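Long-range contacts in citrinin polyketide synthase (Monascus purpureus, PDB 5MPT), which builds the keto-aldehyde precursor of the mycotoxin citrinin from malonyl-CoA units, and is represented here by its C-methyltransferase domain: residues Leu208-Met213 with Ile281-Asn286; Glu236-Asp241 with Phe259-Val264; Phe310-Glu315 with Leu377-Ala382. One frame throughout, in Å; residues are numbered along the deposited sequence.

All three contacts are strand pairings within one seven-stranded sheet. Interaction 1 lies between the other two, its centre about 9 Å from each of theirs; the centres of interactions 2 and 3 are about 18 Å apart. Interaction 1 joins interaction 2 where Glu-212 OE1 and Tyr-237 OH probably share a hydrogen bond of 2.6 Å. A probable bond of 2.7 Å from Asn-286 N to Leu-314 O ties it to interaction 3. S-adenosyl-L-homocysteine (SAH) contacts Thr-285 and Asn-286 of interaction 1 and Asp-241 of interaction 2. Interaction 3 supplies the catalytic Glu-315, whose side chain is about 3 Å from that of His-289, another active-site residue.

Interaction 1. Residues Leu208-Met213 with Ile281-Asn286. With SAH (S-adenosyl-L-homocysteine), chain B.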
loop_
_atom_site.group_PDB
_atom_site.type_symbol
_atom_site.label_atom_id
_atom_site.label_comp_id
_atom_site.label_asym_id
_atom_site.label_seq_id
_atom_site.Cartn_x
_atom_site.Cartn_y
_atom_site.Cartn_z
ATOM N N LEU A 208 6.391 26.226 -1.580
ATOM C CA LEU A 208 5.386 25.211 -1.346
ATOM C C LEU A 208 5.982 24.199 -0.377
ATOM O O LEU A 208 7.086 23.690 -0.595
ATOM C CB LEU A 208 5.001 24.564 -2.673
ATOM C CG LEU A 208 3.769 23.674 -2.711
ATOM C CD1 LEU A 208 2.556 24.469 -2.339
ATOM C CD2 LEU A 208 3.608 23.071 -4.143
ATOM N N ARG A 209 5.302 23.983 0.732
ATOM C CA ARG A 209 5.782 23.091 1.769
ATOM C C ARG A 209 5.026 21.781 1.676
ATOM O O ARG A 209 3.800 21.734 1.858
ATOM C CB ARG A 209 5.640 23.747 3.142
ATOM C CG ARG A 209 6.398 25.072 3.201
ATOM C CD ARG A 209 6.414 25.728 4.589
ATOM N NE ARG A 209 7.515 26.698 4.667
ATOM C CZ ARG A 209 7.392 27.991 4.927
ATOM N NH1 ARG A 209 6.203 28.530 5.186
ATOM N NH2 ARG A 209 8.486 28.748 4.950
ATOM N N ILE A 210 5.770 20.727 1.374
ATOM C CA ILE A 210 5.243 19.387 1.148
ATOM C C ILE A 210 5.901 18.459 2.152
ATOM O O ILE A 210 7.132 18.455 2.285
ATOM C CB ILE A 210 5.528 18.891 -0.281
ATOM C CG1 ILE A 210 5.008 19.897 -1.295
ATOM C CG2 ILE A 210 4.939 17.477 -0.467
ATOM C CD1 ILE A 210 5.317 19.516 -2.778
ATOM N N LEU A 211 5.091 17.681 2.859
ATOM C CA LEU A 211 5.602 16.707 3.813
ATOM C C LEU A 211 5.081 15.330 3.437
ATOM O O LEU A 211 3.869 15.133 3.296
ATOM C CB LEU A 211 5.196 17.065 5.240
ATOM C CG LEU A 211 5.817 16.209 6.359
ATOM C CD1 LEU A 211 6.136 17.106 7.566
ATOM C CD2 LEU A 211 4.888 15.090 6.730
ATOM N N GLU A 212 5.986 14.381 3.297
ATOM C CA GLU A 212 5.621 13.012 2.978
ATOM C C GLU A 212 5.729 12.169 4.241
ATOM O O GLU A 212 6.789 12.115 4.875
ATOM C CB GLU A 212 6.494 12.443 1.857
ATOM C CG GLU A 212 6.087 11.034 1.496
ATOM C CD GLU A 212 6.918 10.405 0.412
ATOM O OE1 GLU A 212 7.902 11.025 -0.040
ATOM O OE2 GLU A 212 6.593 9.255 0.050
ATOM N N MET A 213 4.623 11.538 4.606
ATOM C CA MET A 213 4.618 10.596 5.708
ATOM C C MET A 213 4.773 9.180 5.183
ATOM O O MET A 213 4.398 8.868 4.058
ATOM C CB MET A 213 3.331 10.717 6.508
ATOM C CG MET A 213 3.183 12.111 7.091
ATOM S SD MET A 213 1.755 12.249 8.151
ATOM C CE MET A 213 2.332 13.445 9.346
ATOM N N ILE A 281 0.830 20.530 1.666
ATOM C CA ILE A 281 0.522 19.214 1.118
ATOM C C ILE A 281 1.133 18.153 2.001
ATOM O O ILE A 281 2.331 18.201 2.311
ATOM C CB ILE A 281 1.066 19.065 -0.315
ATOM C CG1 ILE A 281 0.559 20.189 -1.186
ATOM C CG2 ILE A 281 0.712 17.716 -0.886
ATOM C CD1 ILE A 281 1.204 20.172 -2.577
ATOM N N ILE A 282 0.324 17.182 2.403
ATOM C CA ILE A 282 0.833 15.956 2.989
ATOM C C ILE A 282 0.548 14.811 2.030
ATOM O O ILE A 282 -0.602 14.571 1.651
ATOM C CB ILE A 282 0.249 15.693 4.378
ATOM C CG1 ILE A 282 0.826 16.750 5.306
ATOM C CG2 ILE A 282 0.619 14.269 4.889
ATOM C CD1 ILE A 282 0.226 16.786 6.635
ATOM N N LEU A 283 1.618 14.164 1.610
ATOM C CA LEU A 283 1.607 12.941 0.817
ATOM C C LEU A 283 1.743 11.740 1.739
ATOM O O LEU A 283 2.544 11.782 2.665
ATOM C CB LEU A 283 2.765 12.970 -0.179
ATOM C CG LEU A 283 2.752 14.085 -1.227
ATOM C CD1 LEU A 283 3.913 13.920 -2.197
ATOM C CD2 LEU A 283 1.436 14.132 -1.971
ATOM N N ALA A 284 0.987 10.654 1.472
ATOM C CA ALA A 284 0.997 9.494 2.375
ATOM C C ALA A 284 0.565 8.279 1.557
ATOM O O ALA A 284 -0.633 8.079 1.324
ATOM C CB ALA A 284 0.090 9.715 3.577
ATOM N N THR A 285 1.538 7.465 1.165
ATOM C CA THR A 285 1.292 6.309 0.311
ATOM C C THR A 285 1.335 5.059 1.166
ATOM O O THR A 285 2.410 4.654 1.619
ATOM C CB THR A 285 2.322 6.246 -0.811
ATOM O OG1 THR A 285 2.171 7.403 -1.635
ATOM C CG2 THR A 285 2.212 4.939 -1.622
ATOM N N ASN A 286 0.141 4.478 1.392
ATOM C CA ASN A 286 -0.063 3.166 2.012
ATOM C C ASN A 286 0.635 3.047 3.355
ATOM O O ASN A 286 1.164 1.989 3.725
ATOM C CB ASN A 286 0.324 2.062 1.043
ATOM C CG ASN A 286 -0.811 1.768 0.103
ATOM O OD1 ASN A 286 -1.966 1.610 0.545
ATOM N ND2 ASN A 286 -0.544 1.757 -1.188
HETATM N N SAH B . 5.320 4.716 1.145
HETATM C CA SAH B . 5.997 3.396 1.320
HETATM C CB SAH B . 5.196 2.143 0.988
HETATM C CG SAH B . 4.148 1.763 2.019
HETATM S SD SAH B . 5.019 0.858 3.344
HETATM C C SAH B . 7.265 3.402 0.420
HETATM O O SAH B . 8.203 2.611 0.897
HETATM O OXT SAH B . 7.366 4.020 -0.610
HETATM C "C5'" SAH B . 4.407 1.669 4.844
HETATM C "C4'" SAH B . 5.446 2.656 5.334
HETATM O "O4'" SAH B . 4.825 3.344 6.441
HETATM C "C3'" SAH B . 6.742 2.035 5.871
HETATM O "O3'" SAH B . 7.821 2.813 5.361
HETATM C "C2'" SAH B . 6.596 2.165 7.397
HETATM O "O2'" SAH B . 7.848 2.355 8.054
HETATM C "C1'" SAH B . 5.744 3.425 7.501
HETATM N N9 SAH B . 4.985 3.583 8.736
HETATM C C8 SAH B . 4.310 2.624 9.444
HETATM N N7 SAH B . 3.757 3.063 10.550
HETATM C C5 SAH B . 4.099 4.408 10.575
HETATM C C6 SAH B . 3.824 5.442 11.491
HETATM N N6 SAH B . 3.145 5.272 12.632
HETATM N N1 SAH B . 4.310 6.667 11.211
HETATM C C2 SAH B . 5.019 6.845 10.092
HETATM N N3 SAH B . 5.339 5.956 9.152
HETATM C C4 SAH B . 4.849 4.743 9.458
HETATM O O HOH W 1 4.440 7.827 1.454
#
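Ile-210 and Ile-281 lie side by side and point the same way, CG1 of Ile-210 being 4.0 Å from CD1 of Ile-281, on adjacent parallel strands in the Rossmann-like sheet of a class I methyltransferase. On the same face, CG2 of Ile-210, anti to its backbone N, also meets CD1 of Leu-283. On the reverse face, in one of two modelled conformers, Met-213 SD approaches CG2 of Ile-282, and Ile-301 and Ile-304 of helix 294-304 touch both residues.

Four backbone bonds fix the register. Leu-211 contributes to two of them: its N gives a nearly straight bond to Ile-281 O (2.9 Å, 169° at hydrogen), and its O accepts from Leu-283 N. Beyond these the ladder opens, with Met-213 O 4.3 Å from Thr-285 N. A water bridges the gap, 2.8 Å from Met-213 O and accepting from Thr-285 N.

The extended side chain of Glu-212 brings OE2 to this same water at 2.9 Å, while Tyr-237 OH and Thr-221 OG1 hold its OE1 and so position the carboxylate. Where the strand ends, Thr-285 O accepts a hydrogen bond of 2.9 Å from the amino N of SAH.

Interaction 2. Residues Glu236-Asp241 with Phe259-Val264; sequences EYTMTD and FMKFKV. With SAH (S-adenosyl-L-homocysteine), chain B.
Tyr-237 and Met-239 each bond through both N and O to segment 259-264, in a parallel ladder that runs from Phe-259 O to Lys-263 N, with the two strand axes crossing at -24°. With helix 244-253 between them in the chain, these strands form a beta-alpha-beta unit at one border of the Rossmann-like methyltransferase sheet. The middle rungs are the shorter ones: Lys-261 N to Tyr-237 O and Met-239 N to Lys-261 O both measure 2.9 Å.

Tyr-237 and Met-260 lie side by side on one face. In one of its two modelled conformers, Met-260 is bent at chi2 and chi3, and its CE comes 3.6 Å from CD1 of Tyr-237 and also touches CB of Met-239. Its SD makes an oblique Met-aromatic contact, 52° off the normal of the Tyr-237 ring. Phe-259 turns a ring edge to the same tyrosine, CD1 being 3.9 Å from Tyr-237 CB. Farther along this face, Met-239 SD sits 4.0 Å from CE2 of Phe-262, again obliquely. On the opposite face of the sheet, Thr-238 OG1 packs against CB of Lys-261. Met-224 and Leu-228 of helix 221-231 pack on Tyr-237.

Toward the C-terminal end of segment 236-241, Asp-241 has CG anti to its backbone N (chi1 -162°) and reaches SAH. An acidic residue at or near the C-terminal end of the second strand, binding the ribose hydroxyls, is familiar in this fold. Ser-243 N also bonds to OD2. The two carboxylate oxygens divide the diol: O3' donates to OD1 and O2' to OD2, each at 2.7 Å.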
loop_
_atom_site.group_PDB
_atom_site.type_symbol
_atom_site.label_atom_id
_atom_site.label_comp_id
_atom_site.label_asym_id
_atom_site.label_seq_id
_atom_site.Cartn_x
_atom_site.Cartn_y
_atom_site.Cartn_z
ATOM N N GLU A 236 9.953 23.247 -0.273
ATOM C CA GLU A 236 10.622 22.525 0.798
ATOM C C GLU A 236 9.891 21.201 0.946
ATOM O O GLU A 236 8.694 21.185 1.265
ATOM C CB GLU A 236 10.608 23.339 2.103
ATOM C CG GLU A 236 11.409 24.646 2.027
ATOM C CD GLU A 236 11.091 25.625 3.167
ATOM O OE1 GLU A 236 10.364 25.238 4.107
ATOM O OE2 GLU A 236 11.569 26.784 3.114
ATOM N N TYR A 237 10.592 20.097 0.650
ATOM C CA TYR A 237 10.045 18.740 0.719
ATOM C C TYR A 237 10.620 18.019 1.924
ATOM O O TYR A 237 11.826 17.763 1.978
ATOM C CB TYR A 237 10.379 17.981 -0.548
ATOM C CG TYR A 237 9.605 16.704 -0.748
ATOM C CD1 TYR A 237 9.913 15.553 -0.036
ATOM C CD2 TYR A 237 8.588 16.646 -1.685
ATOM C CE1 TYR A 237 9.213 14.375 -0.258
ATOM C CE2 TYR A 237 7.893 15.487 -1.916
ATOM C CZ TYR A 237 8.207 14.350 -1.194
ATOM O OH TYR A 237 7.498 13.195 -1.439
ATOM N N THR A 238 9.765 17.708 2.893
ATOM C CA THR A 238 10.173 17.029 4.104
ATOM C C THR A 238 9.773 15.569 3.945
ATOM O O THR A 238 8.582 15.228 3.925
ATOM C CB THR A 238 9.546 17.680 5.340
ATOM O OG1 THR A 238 9.885 19.074 5.376
ATOM C CG2 THR A 238 10.047 17.025 6.619
ATOM N N MET A 239 10.771 14.716 3.796
ATOM C CA MET A 239 10.557 13.290 3.685
ATOM C C MET A 239 10.654 12.687 5.081
ATOM O O MET A 239 11.660 12.880 5.776
ATOM C CB MET A 239 11.595 12.677 2.757
ATOM C CG MET A 239 11.383 11.218 2.520
ATOM S SD MET A 239 12.825 10.476 1.790
ATOM C CE MET A 239 12.217 8.801 1.624
ATOM N N THR A 240 9.613 11.972 5.496
ATOM C CA THR A 240 9.564 11.427 6.848
ATOM C C THR A 240 9.079 9.982 6.854
ATOM O O THR A 240 8.490 9.485 5.889
ATOM C CB THR A 240 8.655 12.273 7.745
ATOM O OG1 THR A 240 7.285 11.923 7.539
ATOM C CG2 THR A 240 8.837 13.769 7.486
ATOM N N ASP A 241 9.350 9.299 7.972
ATOM C CA ASP A 241 8.916 7.919 8.182
ATOM C C ASP A 241 9.109 7.606 9.651
ATOM O O ASP A 241 9.856 8.284 10.346
ATOM C CB ASP A 241 9.713 6.911 7.336
ATOM C CG ASP A 241 9.011 5.548 7.196
ATOM O OD1 ASP A 241 8.272 5.305 6.217
ATOM O OD2 ASP A 241 9.207 4.689 8.065
ATOM N N PHE A 259 16.397 21.090 -1.942
ATOM C CA PHE A 259 15.145 21.485 -1.321
ATOM C C PHE A 259 14.638 20.445 -0.320
ATOM O O PHE A 259 13.466 20.495 0.069
ATOM C CB PHE A 259 14.081 21.750 -2.396
ATOM C CG PHE A 259 13.841 20.580 -3.353
ATOM C CD1 PHE A 259 13.142 19.454 -2.938
ATOM C CD2 PHE A 259 14.300 20.628 -4.657
ATOM C CE1 PHE A 259 12.917 18.394 -3.797
ATOM C CE2 PHE A 259 14.074 19.570 -5.530
ATOM C CZ PHE A 259 13.383 18.448 -5.097
ATOM N N MET A 260 15.489 19.529 0.127
ATOM C CA MET A 260 15.047 18.401 0.935
ATOM C C MET A 260 15.337 18.623 2.410
ATOM O O MET A 260 16.396 19.137 2.783
ATOM C CB MET A 260 15.722 17.105 0.481
ATOM C CG MET A 260 15.295 16.649 -0.890
ATOM S SD MET A 260 13.535 16.261 -1.034
ATOM C CE MET A 260 13.419 14.888 0.112
ATOM N N LYS A 261 14.377 18.230 3.233
ATOM C CA LYS A 261 14.565 18.013 4.652
ATOM C C LYS A 261 14.209 16.551 4.911
ATOM O O LYS A 261 13.386 15.970 4.197
ATOM C CB LYS A 261 13.685 18.956 5.496
ATOM C CG LYS A 261 13.700 20.453 5.083
ATOM C CD LYS A 261 15.052 21.141 5.280
ATOM C CE LYS A 261 15.415 21.320 6.748
ATOM N NZ LYS A 261 16.741 21.992 6.918
ATOM N N PHE A 262 14.847 15.940 5.914
ATOM C CA PHE A 262 14.607 14.548 6.281
ATOM C C PHE A 262 14.398 14.445 7.790
ATOM O O PHE A 262 15.171 15.019 8.561
ATOM C CB PHE A 262 15.790 13.635 5.893
ATOM C CG PHE A 262 16.160 13.694 4.453
ATOM C CD1 PHE A 262 16.942 14.733 3.965
ATOM C CD2 PHE A 262 15.737 12.711 3.579
ATOM C CE1 PHE A 262 17.287 14.788 2.627
ATOM C CE2 PHE A 262 16.078 12.769 2.256
ATOM C CZ PHE A 262 16.854 13.808 1.780
ATOM N N LYS A 263 13.386 13.684 8.219
ATOM C CA LYS A 263 13.031 13.641 9.636
ATOM C C LYS A 263 12.191 12.396 9.939
ATOM O O LYS A 263 11.393 11.955 9.106
ATOM C CB LYS A 263 12.273 14.921 10.058
ATOM C CG LYS A 263 11.942 15.018 11.561
ATOM C CD LYS A 263 11.206 16.336 11.941
ATOM C CE LYS A 263 10.962 16.462 13.465
ATOM N NZ LYS A 263 10.290 17.742 13.850
ATOM N N VAL A 264 12.406 11.822 11.131
ATOM C CA VAL A 264 11.572 10.742 11.661
ATOM C C VAL A 264 10.289 11.336 12.228
ATOM O O VAL A 264 10.330 12.195 13.118
ATOM C CB VAL A 264 12.327 9.957 12.751
ATOM C CG1 VAL A 264 11.449 8.845 13.318
ATOM C CG2 VAL A 264 13.630 9.375 12.199
HETATM N N SAH B . 5.320 4.716 1.145
HETATM C CA SAH B . 5.997 3.396 1.320
HETATM C CB SAH B . 5.196 2.143 0.988
HETATM C CG SAH B . 4.148 1.763 2.019
HETATM S SD SAH B . 5.019 0.858 3.344
HETATM C C SAH B . 7.265 3.402 0.420
HETATM O O SAH B . 8.203 2.611 0.897
HETATM O OXT SAH B . 7.366 4.020 -0.610
HETATM C "C5'" SAH B . 4.407 1.669 4.844
HETATM C "C4'" SAH B . 5.446 2.656 5.334
HETATM O "O4'" SAH B . 4.825 3.344 6.441
HETATM C "C3'" SAH B . 6.742 2.035 5.871
HETATM O "O3'" SAH B . 7.821 2.813 5.361
HETATM C "C2'" SAH B . 6.596 2.165 7.397
HETATM O "O2'" SAH B . 7.848 2.355 8.054
HETATM C "C1'" SAH B . 5.744 3.425 7.501
HETATM N N9 SAH B . 4.985 3.583 8.736
HETATM C C8 SAH B . 4.310 2.624 9.444
HETATM N N7 SAH B . 3.757 3.063 10.550
HETATM C C5 SAH B . 4.099 4.408 10.575
HETATM C C6 SAH B . 3.824 5.442 11.491
HETATM N N6 SAH B . 3.145 5.272 12.632
HETATM N N1 SAH B . 4.310 6.667 11.211
HETATM C C2 SAH B . 5.019 6.845 10.092
HETATM N N3 SAH B . 5.339 5.956 9.152
HETATM C C4 SAH B . 4.849 4.743 9.458
#

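Interaction 3. Residues Phe310-Glu315 with Leu377-Ala382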
loop_
_atom_site.group_PDB
_atom_site.type_symbol
_atom_site.label_atom_id
_atom_site.label_comp_id
_atom_site.label_asym_id
_atom_site.label_seq_id
_atom_site.Cartn_x
_atom_site.Cartn_y
_atom_site.Cartn_z
ATOM N N PHE A 310 -3.916 20.399 1.937
ATOM C CA PHE A 310 -4.656 19.164 1.745
ATOM C C PHE A 310 -3.763 17.958 1.958
ATOM O O PHE A 310 -2.530 18.002 1.810
ATOM C CB PHE A 310 -5.284 19.066 0.347
ATOM C CG PHE A 310 -4.294 19.034 -0.764
ATOM C CD1 PHE A 310 -3.909 20.193 -1.391
ATOM C CD2 PHE A 310 -3.790 17.840 -1.224
ATOM C CE1 PHE A 310 -3.014 20.182 -2.407
ATOM C CE2 PHE A 310 -2.898 17.823 -2.281
ATOM C CZ PHE A 310 -2.513 18.975 -2.874
ATOM N N LEU A 311 -4.439 16.867 2.261
ATOM C CA LEU A 311 -3.867 15.537 2.315
ATOM C C LEU A 311 -4.140 14.805 1.007
ATOM O O LEU A 311 -5.282 14.769 0.546
ATOM C CB LEU A 311 -4.478 14.767 3.481
ATOM C CG LEU A 311 -4.221 13.245 3.570
ATOM C CD1 LEU A 311 -2.748 12.979 3.761
ATOM C CD2 LEU A 311 -5.022 12.698 4.718
ATOM N N LEU A 312 -3.113 14.154 0.479
ATOM C CA LEU A 312 -3.243 13.256 -0.665
ATOM C C LEU A 312 -2.818 11.871 -0.209
ATOM O O LEU A 312 -1.623 11.583 -0.100
ATOM C CB LEU A 312 -2.416 13.731 -1.852
ATOM C CG LEU A 312 -2.685 12.927 -3.117
ATOM C CD1 LEU A 312 -4.092 13.127 -3.632
ATOM C CD2 LEU A 312 -1.730 13.368 -4.197
ATOM N N LEU A 313 -3.810 11.035 0.053
ATOM C CA LEU A 313 -3.575 9.623 0.320
ATOM C C LEU A 313 -3.439 8.834 -0.976
ATOM O O LEU A 313 -4.135 9.087 -1.973
ATOM C CB LEU A 313 -4.727 9.033 1.124
ATOM C CG LEU A 313 -4.956 9.566 2.519
ATOM C CD1 LEU A 313 -6.337 9.170 2.989
ATOM C CD2 LEU A 313 -3.902 8.998 3.474
ATOM N N LEU A 314 -2.530 7.874 -0.963
ATOM C CA LEU A 314 -2.521 6.802 -1.949
ATOM C C LEU A 314 -2.742 5.553 -1.127
ATOM O O LEU A 314 -1.855 5.161 -0.366
ATOM C CB LEU A 314 -1.206 6.741 -2.725
ATOM C CG LEU A 314 -1.254 5.946 -4.038
ATOM C CD1 LEU A 314 0.025 6.146 -4.834
ATOM C CD2 LEU A 314 -1.484 4.468 -3.811
ATOM N N GLU A 315 -3.945 4.987 -1.208
ATOM C CA GLU A 315 -4.333 3.877 -0.350
ATOM C C GLU A 315 -4.917 2.740 -1.150
ATOM O O GLU A 315 -5.715 2.948 -2.070
ATOM C CB GLU A 315 -5.362 4.323 0.696
ATOM C CG GLU A 315 -4.749 4.982 1.880
ATOM C CD GLU A 315 -4.123 3.984 2.825
ATOM O OE1 GLU A 315 -4.437 2.768 2.724
ATOM O OE2 GLU A 315 -3.296 4.412 3.652
ATOM N N LEU A 377 -6.067 7.425 -5.276
ATOM C CA LEU A 377 -5.698 8.673 -4.639
ATOM C C LEU A 377 -6.942 9.245 -3.974
ATOM O O LEU A 377 -8.009 9.341 -4.586
ATOM C CB LEU A 377 -5.127 9.686 -5.621
ATOM C CG LEU A 377 -3.847 9.349 -6.388
ATOM C CD1 LEU A 377 -3.544 10.443 -7.430
ATOM C CD2 LEU A 377 -2.707 9.139 -5.430
ATOM N N ILE A 378 -6.802 9.613 -2.720
ATOM C CA ILE A 378 -7.882 10.173 -1.918
ATOM C C ILE A 378 -7.363 11.509 -1.437
ATOM O O ILE A 378 -6.349 11.581 -0.726
ATOM C CB ILE A 378 -8.280 9.273 -0.731
ATOM C CG1 ILE A 378 -8.641 7.866 -1.198
ATOM C CG2 ILE A 378 -9.460 9.867 0.031
ATOM C CD1 ILE A 378 -8.773 6.865 -0.035
ATOM N N ILE A 379 -7.992 12.571 -1.897
ATOM C CA ILE A 379 -7.601 13.920 -1.503
ATOM C C ILE A 379 -8.568 14.422 -0.448
ATOM O O ILE A 379 -9.781 14.156 -0.515
ATOM C CB ILE A 379 -7.537 14.861 -2.735
ATOM C CG1 ILE A 379 -6.875 16.176 -2.336
ATOM C CG2 ILE A 379 -8.939 15.129 -3.337
ATOM C CD1 ILE A 379 -6.533 17.056 -3.554
ATOM N N ALA A 380 -8.029 15.159 0.532
ATOM C CA ALA A 380 -8.804 15.668 1.659
ATOM C C ALA A 380 -8.310 17.074 1.992
ATOM O O ALA A 380 -7.151 17.263 2.375
ATOM C CB ALA A 380 -8.694 14.729 2.850
ATOM N N LEU A 381 -9.173 18.047 1.785
ATOM C CA LEU A 381 -8.829 19.439 2.023
ATOM C C LEU A 381 -9.024 19.785 3.491
ATOM O O LEU A 381 -10.014 19.386 4.123
ATOM C CB LEU A 381 -9.684 20.351 1.149
ATOM C CG LEU A 381 -9.245 20.533 -0.306
ATOM C CD1 LEU A 381 -9.163 19.254 -1.054
ATOM C CD2 LEU A 381 -10.202 21.507 -1.003
ATOM N N ALA A 382 -8.065 20.531 4.034
ATOM C CA ALA A 382 -8.144 20.908 5.447
ATOM C C ALA A 382 -9.376 21.743 5.768
ATOM O O ALA A 382 -9.904 21.634 6.882
ATOM C CB ALA A 382 -6.906 21.679 5.877
#
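Leu-311 and Leu-313 pair with Ala-380 and Ile-378 in two antiparallel hydrogen-bonded pairs, the strand axes 4.5 Å apart at closest approach and at 168° to each other. Each pair closes a ring of two bonds. Leu-311 N donates to Ala-380 O at 2.7 Å and its O accepts from Ala-380 N; Leu-313 and Ile-378 repeat this pattern. Between and beyond them come the non-hydrogen-bonded pairs Phe-310 with Leu-381, Leu-312 with Ile-379 and Leu-314 with Leu-377.

Phe-310 is the aromatic member. Its chi1 of 63° sets CG between the backbone N and the carbonyl carbon, and one face of the ring receives the delta methyl, CD1, of Ile-379. This is a CH-pi contact, with CD1 of Ile-379 standing 4.1 Å from the ring centroid and 26° off its normal. The same isoleucine brings CG1 to 3.7 Å from CD2 of Phe-310, and its CB meets CD1 of Leu-312 at 4.0 Å. Ile-17 of helix 14-26 packs on both Phe-310 and Ile-379.

Strand 375-381 runs against its neighbours and lies between strands 309-316 and 361-364. The last strand of the chain is thus inserted next to the fifth, giving the 3-2-1-4-5-7-6 order of class I methyltransferases.

On the opposite face of the sheet, the side chains of Leu-313 and Ile-378 cross, with their CB atoms 4.0 Å apart, and Trp-350 of helix 347-356 touches both. Leu-377, next to Ile-378 but on the Phe-310 face, offers CD2 to CG of Leu-314, 3.8 Å away in one of two modelled conformers of Leu-314. The catalytic Glu-315 follows: its CB lies 4.3 Å from CD1 of Ile-378, Trp-350 also touches its side chain, and OE1 is hydrogen-bonded to ND1 of the catalytic His-289.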